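Local atomic coordinates of complement factor H (Mus musculus, PDB entry 2YBY), a protein that regulates complement, part of innate immunity, through a chain of sushi domains of which the sixth and seventh are present here. Residues R67-F71 / C111-W116; V74-D78 / V94-Y100; I29-Y35 / W49-T55; Q9-G13 / V63-R67. The protein carries 1 engineered substitution. One frame throughout, in Å; residues are numbered along the deposited sequence.

In the fold
The four contacts string out along two sushi domains joined end to end. Contacts 3 and 4 belong to the first domain and touch: Tyr35 OH lies 2.7 Å from Pro64 O, a probable hydrogen bond, and Leu52 CD1 packs 3.4 Å from Pro64 CG. Contacts 4 and 1, centres about 14 Å apart, share Arg67 on strand 66-71, which runs from one domain into the next. Contact 1 meets contact 2 through Phe71, whose CZ packs 4.1 Å from Asp78 O; a 1,2-ethanediol molecule, probably from the crystallisation liquor, sits beside both. Contacts 2 and 3 are about 41 Å apart between centres, on opposite sides of the chain's centre.

Contact 1 (R67-F71 / C111-W116); sequences RKCVF and CTENGW
Cys69 lies over one face of the Trp116 indole, where the first-to-third cysteine disulfide of a sushi (CCP) domain meets its characteristic tryptophan. Its CB stands 3.6 Å from the centroid of the six-membered ring and only 18° off the normal, a CH-pi contact, while SG continues over the same ring as a sulfur-aromatic contact. With SG anti to the carbonyl carbon (chi1 -54°), Cys69 can reach Cys111 and close the disulfide, SG to SG 2.0 Å. The indole is fixed in rotation at its edge: Trp116 NE1 donates to Val70 O at 2.8 Å with an N-H...O angle of 171°. That oxygen is in the ring plane, although the donor stands well above the carbonyl plane of Val70. Farther along the indole, Phe71 CB approaches Trp116 CZ2 at 4.0 Å. Thr112 to Gly115 make a type I turn, stiffened by an ST turn in which Thr112 OG1 accepts from Asn114 N; the same hydroxyl donates to Gly115 O. At this turn the first torsion of Arg67 lays CG 3.2 Å from Thr112 O, and bends at chi2 and chi3 bring NE round to donate to Glu113 O at 2.9 Å, the oxygen in the guanidinium plane.

Contact 2 (V74-D78 / V94-Y100); sequences VENGD and VQCYNGY. With EDO (1,2-ethanediol), chain B.
A single beta bridge between two loops, Gly77 with Cys96, draws together the far end of the second sushi domain. Two backbone bonds flank it: Tyr97 N donates to Asn76 O at 3.0 Å, and Asp78 N to Gln95 O at 2.9 Å. Gly77 fits closely here, its CA 3.2 Å from Gln95 O. Asn76 CG, turned anti to the carbonyl carbon (chi1 -72°), lays the amide flat over one face of the Tyr100 ring, planes 5° apart, with ND2 above the ring centre and Asn76 CG 3.7 Å from Tyr100 CE2. Water 1 accepts from Asn76 ND2, which also makes a weak bond to Cys122 O. The Tyr97 ring packs against the Gly77-Asp78 backbone, Tyr97 CE2 3.4 Å from Gly77 C. Val74 and Val94 meet tip to tip, CG1 to CG1 at 3.5 Å. Next to them the ethanediol O1 spans the two backbones, donating to Asp78 O at 2.7 Å and accepting from Gln95 N in an almost straight bond of 178°. Turns of type II at Val74-Gly77 and type I' at Tyr97-Tyr100 shape the loops, and Cys96 joins Cys122 in the second-to-fourth cysteine disulfide characteristic of a sushi domain.

Contact 3 (I29-Y35 / W49-T55); sequences IGNKYSY and WDYLRCT
Lys32 sets its CG between the backbone N and the carbonyl carbon (chi1 65°), and Tyr51 turns its CG anti to the carbonyl carbon; together these put the lysine chain across the tyrosine face. Lys32 CE is 3.6 Å from the Tyr51 ring centroid, 8° off the normal, and NZ at 5.0 Å adds a cation-pi contact. Trp49 CZ3 covers the opposite face toward the rim. Arg53 runs beside Lys32 in the same direction, its NH1 3.5 Å from Lys32 CD. The strands 32-35 and 50-55 are antiparallel, at 148°: Tyr33 with Leu52 and Tyr35 with Asp50 are hydrogen-bonded pairs. On the sheet face that carries Tyr33, Leu52 and Tyr35, the Tyr35 ring turns its edge to the backbone, CE1 3.6 Å from Tyr51 C, while its hydroxyl bonds Pro64 O and water 4. The like charges of Lys32 NZ and Arg53 NH1 stay 5.2 Å apart, each with a water, so aromatic and solvent contacts probably offset their repulsion at this sushi-domain surface.

Contact 4 (Q9-G13 / V63-R67); sequences QFKYG and VPCVR
The Phe10 ring carries Pro64 on one face and meets Cys65 at its edge. Pro64 CG is 3.8 Å from the Phe10 ring centroid and 17° off the normal, a CH-pi contact displaced toward the rim, with Pro64 CB filling in beside CD2. Cys65 SG comes to the edge instead, 3.9 Å from Phe10 CE2; its line to the ring centroid is 77° off the normal, a sulfur-aromatic contact. Phe10 CG sits between the backbone N and the carbonyl carbon (chi1 47°), which swings the ring toward the segment 63-67; there Tyr35 also meets it edge-to-face and Leu52 touches it. The Tyr12 ring has Cys65 O at its edge and Lys11 CB over one face, and beyond this contact it stacks with Phe41. Tyr12 CB packs 3.9 Å from Cys65 CB. The sulfur of Cys65, bonded to Cys37, is wedged against backbone, 3.4 Å from Tyr12 O and 3.8 Å from Gly13 CA. Water 5 joins the backbones, donating to Lys11 O at 2.7 Å and accepting from Cys65 N at 3.0 Å. The contact thus packs the loop before strand 13-15 against the Pro64-Cys65 backbone just before strand 66-71, beside the Cys37-Cys65 disulfide. The chemistry is mainly apolar, ring against proline and sulfur, and the polar link between the backbones is indirect, through a bridging water.

Contact 1 (R67-F71 / C111-W116)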
loop_
_atom_site.group_PDB
_atom_site.type_symbol
_atom_site.label_atom_id
_atom_site.label_comp_id
_atom_site.label_asym_id
_atom_site.label_seq_id
_atom_site.Cartn_x
_atom_site.Cartn_y
_atom_site.Cartn_z
ATOM N N ARG A 67 -3.227 -3.042 1.680
ATOM C CA ARG A 67 -3.623 -3.572 0.380
ATOM C C ARG A 67 -3.195 -2.652 -0.787
ATOM O O ARG A 67 -3.303 -1.428 -0.697
ATOM C CB ARG A 67 -5.148 -3.815 0.316
ATOM C CG ARG A 67 -5.660 -4.426 -0.987
ATOM C CD ARG A 67 -5.102 -5.766 -1.326
ATOM N NE ARG A 67 -5.546 -6.829 -0.427
ATOM C CZ ARG A 67 -5.027 -8.059 -0.390
ATOM N NH1 ARG A 67 -3.999 -8.382 -1.172
ATOM N NH2 ARG A 67 -5.515 -8.969 0.447
ATOM N N LYS A 68 -2.688 -3.271 -1.859
ATOM C CA LYS A 68 -2.296 -2.618 -3.090
ATOM C C LYS A 68 -3.345 -2.963 -4.141
ATOM O O LYS A 68 -3.730 -4.132 -4.277
ATOM C CB LYS A 68 -0.935 -3.152 -3.554
ATOM C CG LYS A 68 -0.402 -2.564 -4.819
ATOM C CD LYS A 68 0.982 -3.107 -5.184
ATOM C CE LYS A 68 0.896 -4.450 -5.844
ATOM N NZ LYS A 68 2.226 -4.922 -6.312
ATOM N N CYS A 69 -3.825 -1.939 -4.863
ATOM C CA CYS A 69 -4.743 -2.116 -5.974
ATOM C C CYS A 69 -4.117 -1.459 -7.176
ATOM O O CYS A 69 -3.870 -0.254 -7.149
ATOM C CB CYS A 69 -6.099 -1.491 -5.686
ATOM S SG CYS A 69 -6.877 -2.045 -4.162
ATOM N N VAL A 70 -3.951 -2.196 -8.251
ATOM C CA VAL A 70 -3.331 -1.702 -9.467
ATOM C C VAL A 70 -4.421 -1.288 -10.433
ATOM O O VAL A 70 -5.370 -2.060 -10.681
ATOM C CB VAL A 70 -2.399 -2.771 -10.087
ATOM C CG1 VAL A 70 -1.862 -2.314 -11.445
ATOM C CG2 VAL A 70 -1.254 -3.112 -9.117
ATOM N N PHE A 71 -4.299 -0.073 -10.987
ATOM C CA PHE A 71 -5.227 0.411 -11.992
ATOM C C PHE A 71 -4.571 0.253 -13.355
ATOM O O PHE A 71 -3.446 0.707 -13.524
ATOM C CB PHE A 71 -5.567 1.890 -11.780
ATOM C CG PHE A 71 -6.527 2.391 -12.824
ATOM C CD1 PHE A 71 -7.833 1.934 -12.858
ATOM C CD2 PHE A 71 -6.100 3.231 -13.838
ATOM C CE1 PHE A 71 -8.715 2.365 -13.835
ATOM C CE2 PHE A 71 -6.989 3.675 -14.816
ATOM C CZ PHE A 71 -8.293 3.249 -14.798
ATOM N N CYS A 111 -9.897 1.416 -3.387
ATOM C CA CYS A 111 -9.016 0.310 -3.048
ATOM C C CYS A 111 -9.331 -0.092 -1.581
ATOM O O CYS A 111 -9.045 0.677 -0.659
ATOM C CB CYS A 111 -7.559 0.722 -3.224
ATOM S SG CYS A 111 -6.371 -0.592 -2.837
ATOM N N THR A 112 -9.982 -1.239 -1.392
ATOM C CA THR A 112 -10.363 -1.746 -0.060
ATOM C C THR A 112 -9.412 -2.834 0.387
ATOM O O THR A 112 -8.550 -3.251 -0.375
ATOM C CB THR A 112 -11.825 -2.267 -0.069
ATOM O OG1 THR A 112 -11.901 -3.540 -0.700
ATOM C CG2 THR A 112 -12.808 -1.315 -0.736
ATOM N N GLU A 113 -9.626 -3.341 1.612
ATOM C CA GLU A 113 -8.817 -4.422 2.190
ATOM C C GLU A 113 -8.797 -5.646 1.279
ATOM O O GLU A 113 -7.802 -6.366 1.289
ATOM C CB GLU A 113 -9.297 -4.781 3.621
ATOM C CG GLU A 113 -10.738 -5.247 3.730
ATOM C CD GLU A 113 -11.218 -5.459 5.156
ATOM O OE1 GLU A 113 -10.424 -5.953 5.990
ATOM O OE2 GLU A 113 -12.396 -5.140 5.437
ATOM N N ASN A 114 -9.856 -5.852 0.457
ATOM C CA ASN A 114 -9.987 -6.962 -0.493
ATOM C C ASN A 114 -9.963 -6.541 -1.974
ATOM O O ASN A 114 -10.599 -7.179 -2.809
ATOM C CB ASN A 114 -11.266 -7.735 -0.210
ATOM C CG ASN A 114 -11.198 -8.571 1.048
ATOM O OD1 ASN A 114 -10.359 -9.473 1.176
ATOM N ND2 ASN A 114 -12.091 -8.324 1.994
ATOM N N GLY A 115 -9.215 -5.493 -2.303
ATOM C CA GLY A 115 -9.076 -5.089 -3.688
ATOM C C GLY A 115 -10.048 -3.998 -4.090
ATOM O O GLY A 115 -10.675 -3.368 -3.246
ATOM N N TRP A 116 -10.165 -3.770 -5.380
ATOM C CA TRP A 116 -11.026 -2.715 -5.918
ATOM C C TRP A 116 -12.495 -3.002 -5.650
ATOM O O TRP A 116 -12.951 -4.131 -5.829
ATOM C CB TRP A 116 -10.858 -2.580 -7.446
ATOM C CG TRP A 116 -9.556 -1.978 -7.907
ATOM C CD1 TRP A 116 -8.673 -2.537 -8.776
ATOM C CD2 TRP A 116 -9.097 -0.637 -7.678
ATOM N NE1 TRP A 116 -7.678 -1.634 -9.097
ATOM C CE2 TRP A 116 -7.896 -0.475 -8.409
ATOM C CE3 TRP A 116 -9.477 0.378 -6.801
ATOM C CZ2 TRP A 116 -7.145 0.710 -8.354
ATOM C CZ3 TRP A 116 -8.784 1.574 -6.812
ATOM C CH2 TRP A 116 -7.616 1.721 -7.568
#

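Contact 2 (V74-D78 / V94-Y100)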
loop_
_atom_site.group_PDB
_atom_site.type_symbol
_atom_site.label_atom_id
_atom_site.label_comp_id
_atom_site.label_asym_id
_atom_site.label_seq_id
_atom_site.Cartn_x
_atom_site.Cartn_y
_atom_site.Cartn_z
ATOM N N VAL A 74 -9.793 -1.525 -17.887
ATOM C CA VAL A 74 -11.191 -1.323 -17.561
ATOM C C VAL A 74 -11.983 -1.973 -18.694
ATOM O O VAL A 74 -11.778 -1.604 -19.847
ATOM C CB VAL A 74 -11.609 0.160 -17.412
ATOM C CG1 VAL A 74 -13.108 0.251 -17.074
ATOM C CG2 VAL A 74 -10.771 0.840 -16.320
ATOM N N GLU A 75 -12.867 -2.907 -18.365
ATOM C CA GLU A 75 -13.720 -3.551 -19.366
ATOM C C GLU A 75 -14.849 -2.579 -19.687
ATOM O O GLU A 75 -15.538 -2.134 -18.767
ATOM C CB GLU A 75 -14.289 -4.889 -18.864
ATOM C CG GLU A 75 -15.170 -5.595 -19.892
ATOM C CD GLU A 75 -15.902 -6.819 -19.379
ATOM O OE1 GLU A 75 -15.318 -7.555 -18.557
ATOM O OE2 GLU A 75 -17.079 -7.016 -19.758
ATOM N N ASN A 76 -15.040 -2.283 -20.988
ATOM C CA ASN A 76 -16.051 -1.352 -21.519
ATOM C C ASN A 76 -15.791 0.051 -20.956
ATOM O O ASN A 76 -16.733 0.778 -20.644
ATOM C CB ASN A 76 -17.491 -1.802 -21.232
ATOM C CG ASN A 76 -17.934 -2.998 -22.053
ATOM O OD1 ASN A 76 -17.668 -3.080 -23.255
ATOM N ND2 ASN A 76 -18.644 -3.930 -21.437
ATOM N N GLY A 77 -14.516 0.405 -20.857
ATOM C CA GLY A 77 -14.097 1.690 -20.319
ATOM C C GLY A 77 -12.706 2.064 -20.774
ATOM O O GLY A 77 -12.027 1.314 -21.483
ATOM N N ASP A 78 -12.247 3.193 -20.298
ATOM C CA ASP A 78 -10.954 3.734 -20.661
ATOM C C ASP A 78 -9.794 3.146 -19.834
ATOM O O ASP A 78 -9.677 3.444 -18.639
ATOM C CB ASP A 78 -11.019 5.261 -20.481
ATOM C CG ASP A 78 -9.941 6.041 -21.190
ATOM O OD1 ASP A 78 -9.352 5.502 -22.137
ATOM O OD2 ASP A 78 -9.713 7.211 -20.814
ATOM N N VAL A 94 -13.531 6.118 -12.757
ATOM C CA VAL A 94 -13.327 5.343 -13.972
ATOM C C VAL A 94 -14.254 5.910 -15.053
ATOM O O VAL A 94 -15.393 6.258 -14.769
ATOM C CB VAL A 94 -13.636 3.871 -13.654
ATOM C CG1 VAL A 94 -13.597 2.978 -14.878
ATOM C CG2 VAL A 94 -12.684 3.356 -12.594
ATOM N N GLN A 95 -13.770 5.919 -16.273
ATOM C CA GLN A 95 -14.461 6.404 -17.451
ATOM C C GLN A 95 -15.083 5.198 -18.169
ATOM O O GLN A 95 -14.373 4.480 -18.854
ATOM C CB GLN A 95 -13.450 7.150 -18.357
ATOM C CG GLN A 95 -13.874 7.421 -19.792
ATOM C CD GLN A 95 -14.769 8.606 -19.848
ATOM O OE1 GLN A 95 -14.300 9.738 -19.928
ATOM N NE2 GLN A 95 -16.068 8.368 -19.771
ATOM N N CYS A 96 -16.371 4.961 -17.950
ATOM C CA CYS A 96 -17.127 3.899 -18.639
ATOM C C CYS A 96 -17.635 4.421 -19.989
ATOM O O CYS A 96 -17.758 5.635 -20.172
ATOM C CB CYS A 96 -18.286 3.413 -17.781
ATOM S SG CYS A 96 -17.778 2.593 -16.259
ATOM N N TYR A 97 -17.975 3.500 -20.910
ATOM C CA TYR A 97 -18.522 3.872 -22.234
ATOM C C TYR A 97 -19.919 3.346 -22.514
ATOM O O TYR A 97 -20.339 2.368 -21.921
ATOM C CB TYR A 97 -17.614 3.305 -23.338
ATOM C CG TYR A 97 -16.208 3.861 -23.379
ATOM C CD1 TYR A 97 -15.981 5.234 -23.377
ATOM C CD2 TYR A 97 -15.120 3.029 -23.594
ATOM C CE1 TYR A 97 -14.692 5.754 -23.487
ATOM C CE2 TYR A 97 -13.828 3.531 -23.681
ATOM C CZ TYR A 97 -13.612 4.896 -23.620
ATOM O OH TYR A 97 -12.330 5.401 -23.700
ATOM N N ASN A 98 -20.607 3.972 -23.493
ATOM C CA ASN A 98 -21.858 3.540 -24.111
ATOM C C ASN A 98 -23.029 3.122 -23.227
ATOM O O ASN A 98 -23.757 2.182 -23.575
ATOM C CB ASN A 98 -21.548 2.402 -25.112
ATOM C CG ASN A 98 -20.285 2.593 -25.936
ATOM O OD1 ASN A 98 -20.037 3.667 -26.505
ATOM N ND2 ASN A 98 -19.461 1.544 -26.036
ATOM N N GLY A 99 -23.272 3.857 -22.148
ATOM C CA GLY A 99 -24.371 3.534 -21.247
ATOM C C GLY A 99 -24.026 2.482 -20.207
ATOM O O GLY A 99 -24.875 2.152 -19.371
ATOM N N TYR A 100 -22.760 1.973 -20.212
ATOM C CA TYR A 100 -22.314 1.042 -19.183
ATOM C C TYR A 100 -21.857 1.879 -17.986
ATOM O O TYR A 100 -21.533 3.061 -18.132
ATOM C CB TYR A 100 -21.146 0.174 -19.648
ATOM C CG TYR A 100 -21.493 -0.806 -20.750
ATOM C CD1 TYR A 100 -22.298 -1.908 -20.499
ATOM C CD2 TYR A 100 -20.940 -0.683 -22.016
ATOM C CE1 TYR A 100 -22.604 -2.827 -21.499
ATOM C CE2 TYR A 100 -21.229 -1.602 -23.024
ATOM C CZ TYR A 100 -22.070 -2.669 -22.762
ATOM O OH TYR A 100 -22.397 -3.573 -23.744
HETATM C C1 EDO B . -10.017 5.901 -16.883
HETATM O O1 EDO B . -10.986 4.856 -16.711
HETATM C C2 EDO B . -10.373 7.126 -16.061
HETATM O O2 EDO B . -9.659 7.048 -14.831
HETATM O O HOH W 1 -20.156 -6.080 -23.177
#

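Contact 3 (I29-Y35 / W49-T55)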
loop_
_atom_site.group_PDB
_atom_site.type_symbol
_atom_site.label_atom_id
_atom_site.label_comp_id
_atom_site.label_asym_id
_atom_site.label_seq_id
_atom_site.Cartn_x
_atom_site.Cartn_y
_atom_site.Cartn_z
ATOM N N ILE A 29 15.687 6.901 18.199
ATOM C CA ILE A 29 14.774 7.731 17.415
ATOM C C ILE A 29 15.590 8.376 16.304
ATOM O O ILE A 29 16.723 8.808 16.529
ATOM C CB ILE A 29 14.021 8.764 18.294
ATOM C CG1 ILE A 29 12.922 8.062 19.126
ATOM C CG2 ILE A 29 13.390 9.913 17.434
ATOM C CD1 ILE A 29 12.470 8.878 20.412
ATOM N N GLY A 30 15.034 8.392 15.096
ATOM C CA GLY A 30 15.721 8.921 13.929
ATOM C C GLY A 30 16.224 7.831 13.003
ATOM O O GLY A 30 16.392 8.084 11.810
ATOM N N ASN A 31 16.475 6.606 13.509
ATOM C CA ASN A 31 16.954 5.515 12.654
ATOM C C ASN A 31 15.814 5.097 11.727
ATOM O O ASN A 31 14.649 5.164 12.097
ATOM C CB ASN A 31 17.389 4.308 13.460
ATOM C CG ASN A 31 18.765 4.452 14.048
ATOM O OD1 ASN A 31 18.978 5.193 15.011
ATOM N ND2 ASN A 31 19.737 3.767 13.467
ATOM N N LYS A 32 16.152 4.624 10.549
ATOM C CA LYS A 32 15.142 4.150 9.604
ATOM C C LYS A 32 15.651 2.932 8.913
ATOM O O LYS A 32 16.864 2.739 8.801
ATOM C CB LYS A 32 14.737 5.236 8.614
ATOM C CG LYS A 32 15.853 5.673 7.683
ATOM C CD LYS A 32 15.409 6.834 6.792
ATOM C CE LYS A 32 16.385 7.162 5.695
ATOM N NZ LYS A 32 17.725 7.625 6.183
ATOM N N TYR A 33 14.723 2.068 8.457
ATOM C CA TYR A 33 15.106 0.806 7.842
ATOM C C TYR A 33 14.239 0.529 6.647
ATOM O O TYR A 33 13.041 0.688 6.751
ATOM C CB TYR A 33 14.956 -0.338 8.864
ATOM C CG TYR A 33 15.895 -0.162 10.034
ATOM C CD1 TYR A 33 17.226 -0.532 9.932
ATOM C CD2 TYR A 33 15.522 0.592 11.140
ATOM C CE1 TYR A 33 18.135 -0.271 10.954
ATOM C CE2 TYR A 33 16.432 0.888 12.156
ATOM C CZ TYR A 33 17.735 0.440 12.059
ATOM O OH TYR A 33 18.688 0.751 12.994
ATOM N N SER A 34 14.834 0.093 5.510
ATOM C CA SER A 34 14.045 -0.204 4.338
ATOM C C SER A 34 13.235 -1.466 4.564
ATOM O O SER A 34 13.696 -2.393 5.246
ATOM C CB SER A 34 14.970 -0.355 3.127
ATOM O OG SER A 34 15.917 -1.383 3.333
ATOM N N TYR A 35 12.030 -1.528 3.984
ATOM C CA TYR A 35 11.176 -2.700 4.083
ATOM C C TYR A 35 10.401 -2.878 2.807
ATOM O O TYR A 35 10.271 -1.950 2.006
ATOM C CB TYR A 35 10.227 -2.636 5.303
ATOM C CG TYR A 35 9.068 -1.673 5.159
ATOM C CD1 TYR A 35 9.200 -0.346 5.516
ATOM C CD2 TYR A 35 7.824 -2.108 4.707
ATOM C CE1 TYR A 35 8.125 0.541 5.427
ATOM C CE2 TYR A 35 6.758 -1.224 4.565
ATOM C CZ TYR A 35 6.903 0.098 4.962
ATOM O OH TYR A 35 5.864 0.998 4.892
ATOM N N TRP A 49 9.004 -0.263 -2.179
ATOM C CA TRP A 49 9.612 -0.408 -0.867
ATOM C C TRP A 49 9.527 0.940 -0.195
ATOM O O TRP A 49 9.262 1.950 -0.860
ATOM C CB TRP A 49 11.076 -0.873 -0.981
ATOM C CG TRP A 49 11.972 0.152 -1.583
ATOM C CD1 TRP A 49 12.113 0.436 -2.909
ATOM C CD2 TRP A 49 12.788 1.091 -0.879
ATOM N NE1 TRP A 49 12.941 1.519 -3.076
ATOM C CE2 TRP A 49 13.404 1.920 -1.843
ATOM C CE3 TRP A 49 13.028 1.341 0.479
ATOM C CZ2 TRP A 49 14.199 3.009 -1.485
ATOM C CZ3 TRP A 49 13.858 2.389 0.832
ATOM C CH2 TRP A 49 14.457 3.199 -0.148
ATOM N N ASP A 50 9.776 1.004 1.131
ATOM C CA ASP A 50 9.814 2.315 1.812
ATOM C C ASP A 50 10.585 2.163 3.125
ATOM O O ASP A 50 11.145 1.080 3.373
ATOM C CB ASP A 50 8.418 2.949 2.006
ATOM C CG ASP A 50 8.388 4.465 1.924
ATOM O OD1 ASP A 50 9.376 5.112 2.376
ATOM O OD2 ASP A 50 7.412 5.017 1.343
ATOM N N TYR A 51 10.687 3.263 3.911
ATOM C CA TYR A 51 11.381 3.257 5.189
ATOM C C TYR A 51 10.407 3.145 6.366
ATOM O O TYR A 51 9.361 3.782 6.371
ATOM C CB TYR A 51 12.193 4.526 5.386
ATOM C CG TYR A 51 13.432 4.602 4.537
ATOM C CD1 TYR A 51 14.486 3.718 4.728
ATOM C CD2 TYR A 51 13.539 5.532 3.514
ATOM C CE1 TYR A 51 15.644 3.792 3.951
ATOM C CE2 TYR A 51 14.693 5.636 2.750
ATOM C CZ TYR A 51 15.710 4.709 2.911
ATOM O OH TYR A 51 16.874 4.801 2.189
ATOM N N LEU A 52 10.774 2.323 7.341
ATOM C CA LEU A 52 10.084 2.212 8.626
ATOM C C LEU A 52 10.927 3.084 9.541
ATOM O O LEU A 52 12.144 2.889 9.603
ATOM C CB LEU A 52 10.057 0.775 9.123
ATOM C CG LEU A 52 9.006 0.543 10.225
ATOM C CD1 LEU A 52 7.598 0.545 9.676
ATOM C CD2 LEU A 52 9.285 -0.718 10.983
ATOM N N ARG A 53 10.315 4.077 10.168
ATOM C CA ARG A 53 11.038 5.082 10.947
ATOM C C ARG A 53 10.811 4.968 12.412
ATOM O O ARG A 53 9.671 4.860 12.849
ATOM C CB ARG A 53 10.633 6.478 10.498
ATOM C CG ARG A 53 11.086 6.777 9.066
ATOM C CD ARG A 53 10.489 8.063 8.534
ATOM N NE ARG A 53 10.757 8.166 7.093
ATOM C CZ ARG A 53 11.874 8.634 6.549
ATOM N NH1 ARG A 53 12.860 9.099 7.319
ATOM N NH2 ARG A 53 12.017 8.655 5.232
ATOM N N CYS A 54 11.896 5.008 13.189
ATOM C CA CYS A 54 11.762 4.984 14.646
ATOM C C CYS A 54 11.476 6.426 15.119
ATOM O O CYS A 54 12.334 7.292 14.967
ATOM C CB CYS A 54 13.014 4.438 15.299
ATOM S SG CYS A 54 12.989 4.614 17.102
ATOM N N THR A 55 10.266 6.696 15.617
ATOM C CA THR A 55 9.876 8.044 16.041
ATOM C C THR A 55 9.611 8.065 17.546
ATOM O O THR A 55 9.574 7.017 18.187
ATOM C CB THR A 55 8.622 8.524 15.282
ATOM O OG1 THR A 55 7.449 8.010 15.892
ATOM C CG2 THR A 55 8.670 8.238 13.803
HETATM O O HOH W 2 13.949 9.011 9.950
HETATM O O HOH W 3 19.000 6.972 3.629
HETATM O O HOH W 4 6.594 3.736 4.878
#

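Contact 4 (Q9-G13 / V63-R67)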
loop_
_atom_site.group_PDB
_atom_site.type_symbol
_atom_site.label_atom_id
_atom_site.label_comp_id
_atom_site.label_asym_id
_atom_site.label_seq_id
_atom_site.Cartn_x
_atom_site.Cartn_y
_atom_site.Cartn_z
ATOM N N GLN A 9 8.170 -6.094 13.893
ATOM C CA GLN A 9 7.507 -7.239 13.246
ATOM C C GLN A 9 6.063 -6.859 12.960
ATOM O O GLN A 9 5.365 -6.450 13.869
ATOM C CB GLN A 9 7.575 -8.461 14.117
ATOM C CG GLN A 9 9.016 -8.807 14.427
ATOM C CD GLN A 9 9.153 -10.135 15.113
ATOM O OE1 GLN A 9 9.178 -11.178 14.468
ATOM N NE2 GLN A 9 9.237 -10.111 16.430
ATOM N N PHE A 10 5.636 -6.914 11.684
ATOM C CA PHE A 10 4.310 -6.440 11.283
ATOM C C PHE A 10 3.730 -7.345 10.197
ATOM O O PHE A 10 4.463 -8.179 9.683
ATOM C CB PHE A 10 4.415 -4.991 10.772
ATOM C CG PHE A 10 5.533 -4.713 9.791
ATOM C CD1 PHE A 10 6.820 -4.404 10.238
ATOM C CD2 PHE A 10 5.332 -4.847 8.433
ATOM C CE1 PHE A 10 7.841 -4.128 9.327
ATOM C CE2 PHE A 10 6.369 -4.625 7.527
ATOM C CZ PHE A 10 7.621 -4.276 7.981
ATOM N N LYS A 11 2.427 -7.238 9.898
ATOM C CA LYS A 11 1.816 -8.098 8.893
ATOM C C LYS A 11 2.112 -7.667 7.485
ATOM O O LYS A 11 2.291 -6.481 7.196
ATOM C CB LYS A 11 0.282 -8.168 9.051
ATOM C CG LYS A 11 -0.179 -8.848 10.326
ATOM C CD LYS A 11 -1.648 -9.284 10.237
ATOM C CE LYS A 11 -1.822 -10.695 9.738
ATOM N NZ LYS A 11 -3.256 -11.082 9.731
ATOM N N TYR A 12 2.109 -8.638 6.596
ATOM C CA TYR A 12 2.220 -8.482 5.178
ATOM C C TYR A 12 3.496 -7.841 4.643
ATOM O O TYR A 12 3.505 -7.308 3.537
ATOM C CB TYR A 12 0.999 -7.746 4.641
ATOM C CG TYR A 12 -0.311 -8.266 5.181
ATOM C CD1 TYR A 12 -0.672 -9.600 5.025
ATOM C CD2 TYR A 12 -1.200 -7.424 5.832
ATOM C CE1 TYR A 12 -1.905 -10.071 5.477
ATOM C CE2 TYR A 12 -2.429 -7.884 6.297
ATOM C CZ TYR A 12 -2.761 -9.219 6.150
ATOM O OH TYR A 12 -3.976 -9.698 6.597
ATOM N N GLY A 13 4.565 -7.964 5.386
ATOM C CA GLY A 13 5.856 -7.493 4.938
ATOM C C GLY A 13 6.914 -7.623 6.009
ATOM O O GLY A 13 6.655 -8.088 7.132
ATOM N N VAL A 63 0.847 0.701 10.431
ATOM C CA VAL A 63 0.504 -0.445 9.590
ATOM C C VAL A 63 1.378 -0.255 8.315
ATOM O O VAL A 63 1.013 0.415 7.363
ATOM C CB VAL A 63 -1.021 -0.533 9.306
ATOM C CG1 VAL A 63 -1.355 -1.758 8.458
ATOM C CG2 VAL A 63 -1.817 -0.551 10.614
ATOM N N PRO A 64 2.570 -0.854 8.299
ATOM C CA PRO A 64 3.508 -0.534 7.218
ATOM C C PRO A 64 3.105 -1.015 5.837
ATOM O O PRO A 64 3.565 -0.450 4.842
ATOM C CB PRO A 64 4.791 -1.212 7.697
ATOM C CG PRO A 64 4.675 -1.217 9.183
ATOM C CD PRO A 64 3.252 -1.575 9.388
ATOM N N CYS A 65 2.372 -2.131 5.800
ATOM C CA CYS A 65 1.945 -2.749 4.562
ATOM C C CYS A 65 0.432 -2.814 4.552
ATOM O O CYS A 65 -0.188 -3.358 5.484
ATOM C CB CYS A 65 2.554 -4.124 4.422
ATOM S SG CYS A 65 4.346 -4.093 4.199
ATOM N N VAL A 66 -0.142 -2.238 3.503
ATOM C CA VAL A 66 -1.593 -2.165 3.284
ATOM C C VAL A 66 -1.937 -2.771 1.919
ATOM O O VAL A 66 -1.058 -2.993 1.078
ATOM C CB VAL A 66 -2.108 -0.700 3.392
ATOM C CG1 VAL A 66 -1.858 -0.125 4.787
ATOM C CG2 VAL A 66 -1.482 0.200 2.340
ATOM N N ARG A 67 -3.227 -3.042 1.680
ATOM C CA ARG A 67 -3.623 -3.572 0.380
ATOM C C ARG A 67 -3.195 -2.652 -0.787
ATOM O O ARG A 67 -3.303 -1.428 -0.697
ATOM C CB ARG A 67 -5.148 -3.815 0.316
ATOM C CG ARG A 67 -5.660 -4.426 -0.987
ATOM C CD ARG A 67 -5.102 -5.766 -1.326
ATOM N NE ARG A 67 -5.546 -6.829 -0.427
ATOM C CZ ARG A 67 -5.027 -8.059 -0.390
ATOM N NH1 ARG A 67 -3.999 -8.382 -1.172
ATOM N NH2 ARG A 67 -5.515 -8.969 0.447
HETATM O O HOH W 5 1.260 -4.109 7.787
#